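Local coordinates for IPT/TIG domain-containing protein BACOVA_02650 (Bacteroides ovatus, PDB 5E7H) that binds polysaccharide at the cell surface and probably captures xyloglucan before its transport into the periplasm for degradation, this chain holding an IPT/TIG domain and the xyloglucan-binding domain, at residues C166-V171 against Y192-S197; L160-E165 against F177-C182. All coordinates share one frame; numbering follows the deposited sequence.

Contact 1. Residues C166-V171 against Y192-S197; sequences CFVKEV and YVPVSS. With FMT (formic acid), chain C; FMT (formic acid), chain D.
In the crossover that carries the chain from one sheet of the xyloglucan-binding β-sandwich to the other, P194 sets the CB–CG bond of its ring against C166 of strand 160-168, with V168 near CB. C166 SG lies 3.7 Å from P194 CB and 3.8 Å from P194 CG, so the sulfur sits against that bond rather than over the ring. SG stands anti to the backbone N of C166 (chi1 -174°), which carries it toward the proline. V168 adds a looser touch, its CG2 4.2 Å from P194 CB. The contact is small, 92 Å² in all, but all three residues are buried. K169, partly exposed, takes no part in this packing; its NZ makes weak hydrogen bonds to two formates, probably from the crystallisation liquor. Were this lysine an alanine, the two formates and the weakly paired E249 would probably be left without the ammonium charge. The loop itself holds the proline backbone through a hydrogen bond of P194 O to T202 OG1. Of the neighbouring strands, 207-213 places M208 against P194 and C210 against C166, while strand 246-259 packs V250 and F252 on the other flank of C166.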
ATOM      1  N   CYS A 166      -1.197  -0.774  -4.696  1.00 11.90           N
ATOM      2  CA  CYS A 166      -1.627  -0.287  -6.004  1.00 13.06           C
ATOM      3  C   CYS A 166      -1.143  -1.233  -7.096  1.00 14.89           C
ATOM      4  O   CYS A 166      -0.018  -1.737  -7.032  1.00 14.12           O
ATOM      5  CB  CYS A 166      -1.087   1.099  -6.224  1.00 13.61           C
ATOM      6  SG  CYS A 166      -1.666   1.915  -7.731  1.00 15.83           S
ATOM      7  N   PHE A 167      -1.995  -1.486  -8.084  1.00 13.09           N
ATOM      8  CA  PHE A 167      -1.626  -2.256  -9.264  1.00 13.68           C
ATOM      9  C   PHE A 167      -1.873  -1.396 -10.487  1.00 13.96           C
ATOM     10  O   PHE A 167      -2.993  -0.956 -10.701  1.00 14.79           O
ATOM     11  CB  PHE A 167      -2.444  -3.554  -9.342  1.00 13.33           C
ATOM     12  CG  PHE A 167      -2.140  -4.414 -10.560  1.00 13.37           C
ATOM     13  CD1 PHE A 167      -2.559  -4.031 -11.832  1.00 15.69           C
ATOM     14  CD2 PHE A 167      -1.492  -5.629 -10.415  1.00 15.81           C
ATOM     15  CE1 PHE A 167      -2.282  -4.834 -12.953  1.00 17.58           C
ATOM     16  CE2 PHE A 167      -1.237  -6.440 -11.535  1.00 17.49           C
ATOM     17  CZ  PHE A 167      -1.639  -6.028 -12.789  1.00 16.71           C
ATOM     18  N   VAL A 168      -0.822  -1.162 -11.265  1.00 12.89           N
ATOM     19  CA  VAL A 168      -0.927  -0.418 -12.523  1.00 13.79           C
ATOM     20  C   VAL A 168      -0.662  -1.383 -13.684  1.00 15.44           C
ATOM     21  O   VAL A 168       0.405  -2.015 -13.742  1.00 16.00           O
ATOM     22  CB  VAL A 168       0.073   0.747 -12.571  1.00 14.45           C
ATOM     23  CG1 VAL A 168       0.052   1.433 -13.961  1.00 16.40           C
ATOM     24  CG2 VAL A 168      -0.194   1.743 -11.432  1.00 15.57           C
ATOM     25  N   LYS A 169      -1.610  -1.527 -14.609  1.00 14.95           N
ATOM     26  CA  LYS A 169      -1.435  -2.464 -15.722  1.00 16.49           C
ATOM     27  C   LYS A 169      -0.303  -2.041 -16.654  1.00 16.72           C
ATOM     28  O   LYS A 169       0.542  -2.882 -17.046  1.00 19.26           O
ATOM     29  CB  LYS A 169      -2.735  -2.606 -16.522  1.00 17.62           C
ATOM     30  CG  LYS A 169      -2.671  -3.613 -17.683  1.00 20.24           C
ATOM     31  CD  LYS A 169      -2.674  -5.026 -17.154  1.00 19.56           C
ATOM     32  CE  LYS A 169      -2.549  -6.050 -18.276  1.00 31.83           C
ATOM     33  NZ  LYS A 169      -3.777  -6.089 -19.102  1.00 44.80           N
ATOM     34  N   GLU A 170      -0.320  -0.768 -17.064  1.00 17.76           N
ATOM     35  CA  GLU A 170       0.652  -0.209 -18.013  1.00 19.66           C
ATOM     36  C   GLU A 170       0.896   1.231 -17.651  1.00 20.81           C
ATOM     37  O   GLU A 170      -0.008   1.906 -17.149  1.00 19.91           O
ATOM     38  CB  GLU A 170       0.147  -0.262 -19.469  1.00 24.23           C
ATOM     39  CG  GLU A 170      -0.516  -1.545 -19.931  1.00 45.51           C
ATOM     40  CD  GLU A 170       0.468  -2.589 -20.432  1.00 59.96           C
ATOM     41  OE1 GLU A 170       1.694  -2.388 -20.277  1.00 63.71           O
ATOM     42  OE2 GLU A 170       0.008  -3.611 -20.989  1.00 60.49           O
ATOM     43  N   VAL A 171       2.095   1.732 -17.931  1.00 22.30           N
ATOM     44  CA  VAL A 171       2.350   3.135 -17.685  1.00 22.65           C
ATOM     45  C   VAL A 171       1.483   3.967 -18.620  1.00 21.69           C
ATOM     46  O   VAL A 171       1.087   3.518 -19.713  1.00 24.38           O
ATOM     47  CB  VAL A 171       3.834   3.504 -17.872  1.00 28.11           C
ATOM     48  CG1 VAL A 171       4.683   2.812 -16.791  1.00 31.81           C
ATOM     49  CG2 VAL A 171       4.297   3.154 -19.248  1.00 38.68           C
ATOM     50  N   TYR A 192      -0.864  13.171  -8.590  1.00 16.30           N
ATOM     51  CA  TYR A 192      -0.094  12.007  -8.159  1.00 15.54           C
ATOM     52  C   TYR A 192      -0.134  10.875  -9.167  1.00 16.57           C
ATOM     53  O   TYR A 192      -1.200  10.479  -9.631  1.00 17.27           O
ATOM     54  CB  TYR A 192      -0.608  11.498  -6.807  1.00 17.52           C
ATOM     55  CG  TYR A 192       0.178  10.321  -6.264  1.00 16.45           C
ATOM     56  CD1 TYR A 192       1.468  10.497  -5.800  1.00 17.25           C
ATOM     57  CD2 TYR A 192      -0.355   9.036  -6.241  1.00 17.92           C
ATOM     58  CE1 TYR A 192       2.208   9.427  -5.317  1.00 19.26           C
ATOM     59  CE2 TYR A 192       0.387   7.962  -5.751  1.00 20.39           C
ATOM     60  CZ  TYR A 192       1.663   8.177  -5.307  1.00 19.60           C
ATOM     61  OH  TYR A 192       2.434   7.123  -4.841  1.00 20.75           O
ATOM     62  N   VAL A 193       1.049  10.358  -9.490  1.00 17.59           N
ATOM     63  CA  VAL A 193       1.187   9.138 -10.262  1.00 17.96           C
ATOM     64  C   VAL A 193       1.770   8.060  -9.330  1.00 18.16           C
ATOM     65  O   VAL A 193       2.832   8.287  -8.755  1.00 18.38           O
ATOM     66  CB  VAL A 193       2.102   9.334 -11.483  1.00 20.20           C
ATOM     67  CG1 VAL A 193       2.236   8.049 -12.281  1.00 24.81           C
ATOM     68  CG2 VAL A 193       1.561  10.483 -12.373  1.00 21.75           C
ATOM     69  N   PRO A 194       1.074   6.925  -9.175  1.00 17.79           N
ATOM     70  CA  PRO A 194       1.569   5.868  -8.270  1.00 17.73           C
ATOM     71  C   PRO A 194       2.998   5.445  -8.553  1.00 17.96           C
ATOM     72  O   PRO A 194       3.331   5.155  -9.707  1.00 18.77           O
ATOM     73  CB  PRO A 194       0.607   4.724  -8.523  1.00 17.28           C
ATOM     74  CG  PRO A 194      -0.683   5.410  -8.893  1.00 21.28           C
ATOM     75  CD  PRO A 194      -0.248   6.577  -9.730  1.00 20.63           C
ATOM     76  N   VAL A 195       3.833   5.462  -7.511  1.00 16.83           N
ATOM     77  CA  VAL A 195       5.209   4.977  -7.593  1.00 16.83           C
ATOM     78  C   VAL A 195       5.475   4.092  -6.385  1.00 15.65           C
ATOM     79  O   VAL A 195       4.935   4.288  -5.312  1.00 16.02           O
ATOM     80  CB  VAL A 195       6.254   6.107  -7.646  1.00 23.85           C
ATOM     81  CG1 VAL A 195       6.178   6.856  -8.977  1.00 25.31           C
ATOM     82  CG2 VAL A 195       6.094   7.064  -6.479  1.00 24.06           C
ATOM     83  N   SER A 196       6.356   3.129  -6.578  1.00 16.99           N
ATOM     84  CA  SER A 196       6.663   2.168  -5.530  1.00 16.78           C
ATOM     85  C   SER A 196       7.506   2.760  -4.408  1.00 17.99           C
ATOM     86  O   SER A 196       8.512   3.434  -4.665  1.00 19.58           O
ATOM     87  CB  SER A 196       7.401   0.979  -6.146  1.00 17.71           C
ATOM     88  OG  SER A 196       7.987   0.187  -5.130  1.00 17.50           O
ATOM     89  N   SER A 197       7.120   2.476  -3.167  1.00 16.86           N
ATOM     90  CA  SER A 197       7.920   2.884  -2.016  1.00 16.92           C
ATOM     91  C   SER A 197       9.238   2.112  -1.959  1.00 19.80           C
ATOM     92  O   SER A 197      10.199   2.541  -1.314  1.00 21.55           O
ATOM     93  CB  SER A 197       7.140   2.675  -0.733  1.00 18.10           C
ATOM     94  OG  SER A 197       6.807   1.315  -0.529  1.00 19.95           O
TER
HETATM   95  C   FMT C 502      -5.791  -9.136 -18.549  1.00 34.35           C
HETATM   96  O1  FMT C 502      -4.800  -9.847 -18.853  1.00 49.80           O
HETATM   97  O2  FMT C 502      -5.706  -8.360 -17.563  1.00 24.14           O
HETATM   98  C   FMT D 503      -2.565  -8.681 -21.923  1.00 44.55           C
HETATM   99  O1  FMT D 503      -3.439  -8.838 -21.030  1.00 52.10           O
HETATM  100  O2  FMT D 503      -2.556  -7.625 -22.613  1.00 48.27           O

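Contact 2. Residues L160-E165 against F177-C182; sequences LKLQFE and FQIAMC
L162 and F164, on one strand of the xyloglucan-binding β-sandwich, meet I179 and M181 on a strand of the facing sheet. The two strand axes approach to 11.5 Å with 128° between their N-to-C directions, a spacing bridged by side chains alone. Packing is tightest at two points. The M181 chain, extended beyond CG, brings CE to 3.9 Å from L162 CD1, the two meeting tip to tip, while I179 CD1 lies 3.8 Å from F164 CE1, approaching the ring obliquely. Torsion explains the latter: F164 holds CG between its backbone N and carbonyl carbon (chi1 51°), which directs the ring into the interior. Between these points L162 CD2 and I179 CG2 are slightly farther apart, at 4.1 Å. The outer sides differ: K161 and Q178 make no contact across the interface and are partly exposed, whereas Q163 and E165 are buried, Q163 OE1 hydrogen-bonded to T11 OG1 and R256 NE, E165 OE1 to S10 OG, and E165 OE2 salt-bridged to R256 NH2. Strand 160-168 is flanked in its sheet by strands 207-213 and 246-259, with F255 meeting the F164 ring; across the core, I234 of strand 233-240 and V217 lie against M181.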
ATOM      1  N   LEU A 160       3.547  10.671  10.425  1.00 15.03           N
ATOM      2  CA  LEU A 160       2.676   9.623   9.883  1.00 14.18           C
ATOM      3  C   LEU A 160       2.738   9.577   8.356  1.00 14.51           C
ATOM      4  O   LEU A 160       2.993  10.592   7.699  1.00 16.01           O
ATOM      5  CB  LEU A 160       1.220   9.859  10.334  1.00 14.46           C
ATOM      6  CG  LEU A 160       1.006   9.829  11.850  1.00 14.81           C
ATOM      7  CD1 LEU A 160      -0.423  10.238  12.181  1.00 16.26           C
ATOM      8  CD2 LEU A 160       1.308   8.454  12.421  1.00 16.98           C
ATOM      9  N   LYS A 161       2.446   8.414   7.795  1.00 14.10           N
ATOM     10  CA  LYS A 161       2.333   8.271   6.351  1.00 15.32           C
ATOM     11  C   LYS A 161       1.089   7.499   5.974  1.00 15.63           C
ATOM     12  O   LYS A 161       0.581   6.673   6.744  1.00 16.19           O
ATOM     13  CB  LYS A 161       3.591   7.609   5.757  1.00 19.68           C
ATOM     14  CG  LYS A 161       3.978   6.298   6.342  1.00 22.27           C
ATOM     15  CD  LYS A 161       5.372   5.876   5.837  1.00 21.40           C
ATOM     16  CE  LYS A 161       5.732   4.545   6.415  1.00 21.52           C
ATOM     17  NZ  LYS A 161       7.070   4.080   5.923  1.00 24.02           N
ATOM     18  N   LEU A 162       0.589   7.795   4.783  1.00 14.36           N
ATOM     19  CA  LEU A 162      -0.488   7.038   4.157  1.00 13.06           C
ATOM     20  C   LEU A 162       0.145   6.026   3.228  1.00 13.67           C
ATOM     21  O   LEU A 162       0.910   6.402   2.339  1.00 16.31           O
ATOM     22  CB  LEU A 162      -1.421   7.952   3.372  1.00 14.58           C
ATOM     23  CG  LEU A 162      -2.533   7.268   2.593  1.00 15.87           C
ATOM     24  CD1 LEU A 162      -3.571   6.681   3.541  1.00 15.18           C
ATOM     25  CD2 LEU A 162      -3.174   8.242   1.637  1.00 17.48           C
ATOM     26  N   GLN A 163      -0.186   4.757   3.429  1.00 12.73           N
ATOM     27  CA  GLN A 163       0.274   3.669   2.562  1.00 13.44           C
ATOM     28  C   GLN A 163      -0.935   3.023   1.932  1.00 13.51           C
ATOM     29  O   GLN A 163      -2.031   3.013   2.508  1.00 14.31           O
ATOM     30  CB  GLN A 163       1.049   2.598   3.333  1.00 18.46           C
ATOM     31  CG  GLN A 163       2.360   2.993   3.884  1.00 24.35           C
ATOM     32  CD  GLN A 163       3.035   1.807   4.561  1.00 20.02           C
ATOM     33  OE1 GLN A 163       2.370   0.900   5.083  1.00 18.43           O
ATOM     34  NE2 GLN A 163       4.345   1.815   4.555  1.00 21.47           N
ATOM     35  N   PHE A 164      -0.730   2.408   0.777  1.00 12.46           N
ATOM     36  CA  PHE A 164      -1.787   1.615   0.150  1.00 12.17           C
ATOM     37  C   PHE A 164      -1.129   0.725  -0.868  1.00 13.11           C
ATOM     38  O   PHE A 164      -0.010   0.997  -1.285  1.00 14.83           O
ATOM     39  CB  PHE A 164      -2.875   2.484  -0.512  1.00 13.29           C
ATOM     40  CG  PHE A 164      -2.361   3.547  -1.450  1.00 14.43           C
ATOM     41  CD1 PHE A 164      -2.000   4.812  -0.979  1.00 15.16           C
ATOM     42  CD2 PHE A 164      -2.275   3.308  -2.816  1.00 15.55           C
ATOM     43  CE1 PHE A 164      -1.538   5.802  -1.854  1.00 16.71           C
ATOM     44  CE2 PHE A 164      -1.829   4.296  -3.683  1.00 17.69           C
ATOM     45  CZ  PHE A 164      -1.451   5.523  -3.204  1.00 15.60           C
ATOM     46  N   GLU A 165      -1.835  -0.310  -1.268  1.00 11.47           N
ATOM     47  CA  GLU A 165      -1.356  -1.176  -2.336  1.00 12.53           C
ATOM     48  C   GLU A 165      -1.969  -0.687  -3.622  1.00 13.52           C
ATOM     49  O   GLU A 165      -3.126  -0.258  -3.651  1.00 12.19           O
ATOM     50  CB  GLU A 165      -1.733  -2.619  -2.071  1.00 12.79           C
ATOM     51  CG  GLU A 165      -0.559  -3.579  -2.084  1.00 17.51           C
ATOM     52  CD  GLU A 165       0.479  -3.306  -1.003  1.00 20.23           C
ATOM     53  OE1 GLU A 165       1.589  -3.854  -1.114  1.00 20.43           O
ATOM     54  OE2 GLU A 165       0.181  -2.591  -0.030  1.00 20.59           O
ATOM     55  N   PHE A 177      -3.859  11.279 -10.163  1.00 16.04           N
ATOM     56  CA  PHE A 177      -4.771  11.043  -9.060  1.00 16.27           C
ATOM     57  C   PHE A 177      -4.701  12.142  -8.019  1.00 16.00           C
ATOM     58  O   PHE A 177      -3.642  12.731  -7.772  1.00 17.03           O
ATOM     59  CB  PHE A 177      -4.475   9.697  -8.394  1.00 14.68           C
ATOM     60  CG  PHE A 177      -4.768   8.524  -9.274  1.00 13.87           C
ATOM     61  CD1 PHE A 177      -6.030   7.941  -9.287  1.00 15.49           C
ATOM     62  CD2 PHE A 177      -3.806   8.027 -10.139  1.00 19.34           C
ATOM     63  CE1 PHE A 177      -6.323   6.876 -10.130  1.00 16.82           C
ATOM     64  CE2 PHE A 177      -4.096   6.950 -10.977  1.00 20.40           C
ATOM     65  CZ  PHE A 177      -5.358   6.385 -10.974  1.00 15.96           C
ATOM     66  N   GLN A 178      -5.859  12.411  -7.433  1.00 15.20           N
ATOM     67  CA  GLN A 178      -5.995  13.252  -6.246  1.00 14.32           C
ATOM     68  C   GLN A 178      -6.421  12.364  -5.091  1.00 15.69           C
ATOM     69  O   GLN A 178      -7.316  11.539  -5.240  1.00 15.95           O
ATOM     70  CB  GLN A 178      -7.026  14.368  -6.482  1.00 15.21           C
ATOM     71  CG  GLN A 178      -7.334  15.194  -5.233  1.00 16.94           C
ATOM     72  CD  GLN A 178      -8.453  16.165  -5.411  1.00 30.13           C
ATOM     73  OE1 GLN A 178      -9.195  16.152  -6.398  1.00 30.33           O
ATOM     74  NE2 GLN A 178      -8.586  17.031  -4.433  1.00 39.07           N
ATOM     75  N   ILE A 179      -5.784  12.526  -3.932  1.00 15.06           N
ATOM     76  CA  ILE A 179      -6.239  11.878  -2.698  1.00 14.17           C
ATOM     77  C   ILE A 179      -6.565  12.991  -1.693  1.00 14.13           C
ATOM     78  O   ILE A 179      -5.718  13.856  -1.404  1.00 16.08           O
ATOM     79  CB  ILE A 179      -5.195  10.919  -2.116  1.00 15.48           C
ATOM     80  CG1 ILE A 179      -4.858   9.822  -3.141  1.00 15.40           C
ATOM     81  CG2 ILE A 179      -5.725  10.308  -0.821  1.00 15.98           C
ATOM     82  CD1 ILE A 179      -3.757   8.824  -2.688  1.00 18.97           C
ATOM     83  N   ALA A 180      -7.797  12.985  -1.194  1.00 13.95           N
ATOM     84  CA  ALA A 180      -8.280  14.016  -0.274  1.00 13.22           C
ATOM     85  C   ALA A 180      -8.877  13.335   0.946  1.00 14.36           C
ATOM     86  O   ALA A 180      -9.405  12.228   0.846  1.00 14.86           O
ATOM     87  CB  ALA A 180      -9.305  14.893  -0.937  1.00 16.58           C
ATOM     88  N   MET A 181      -8.793  13.998   2.097  1.00 14.54           N
ATOM     89  CA  MET A 181      -9.431  13.526   3.317  1.00 14.70           C
ATOM     90  C   MET A 181     -10.216  14.653   3.994  1.00 15.62           C
ATOM     91  O   MET A 181      -9.834  15.827   3.935  1.00 15.74           O
ATOM     92  CB  MET A 181      -8.392  12.977   4.286  1.00 13.86           C
ATOM     93  CG  MET A 181      -7.743  11.690   3.847  1.00 15.18           C
ATOM     94  SD  MET A 181      -6.453  11.245   5.013  1.00 15.47           S
ATOM     95  CE  MET A 181      -5.902   9.727   4.265  1.00 18.03           C
ATOM     96  N   CYS A 182     -11.305  14.271   4.649  1.00 16.07           N
ATOM     97  CA  CYS A 182     -12.125  15.173   5.479  1.00 16.00           C
ATOM     98  C   CYS A 182     -12.681  16.377   4.725  1.00 18.22           C
ATOM     99  O   CYS A 182     -12.938  17.437   5.312  1.00 22.08           O
ATOM    100  CB  CYS A 182     -11.334  15.676   6.676  1.00 16.19           C
ATOM    101  SG  CYS A 182     -10.649  14.363   7.696  1.00 19.04           S
TER

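Overall arrangement
From the N terminus, the IPT/TIG domain and the first strands of the xyloglucan-binding domain precede strand 160-168, whose first part serves contact 2 and whose end serves contact 1. Contact 2 closes first, over 11 residues, when the chain returns as strand 176-181 in the opposite sheet. Contact 1 closes over 20 residues, after strand 189-192, in the loop leading back to strand 207-213 beside the starting strand. Because their segments alternate, the closures cross rather than nest. They touch, their centres 14 Å apart: Y192 O probably accepts a hydrogen bond from F177 N (2.8 Å), and P194 CD packs 3.9 Å from F177 CD2. Contact 2 thus joins the sheet faces, and contact 1 joins the crossover to the same core.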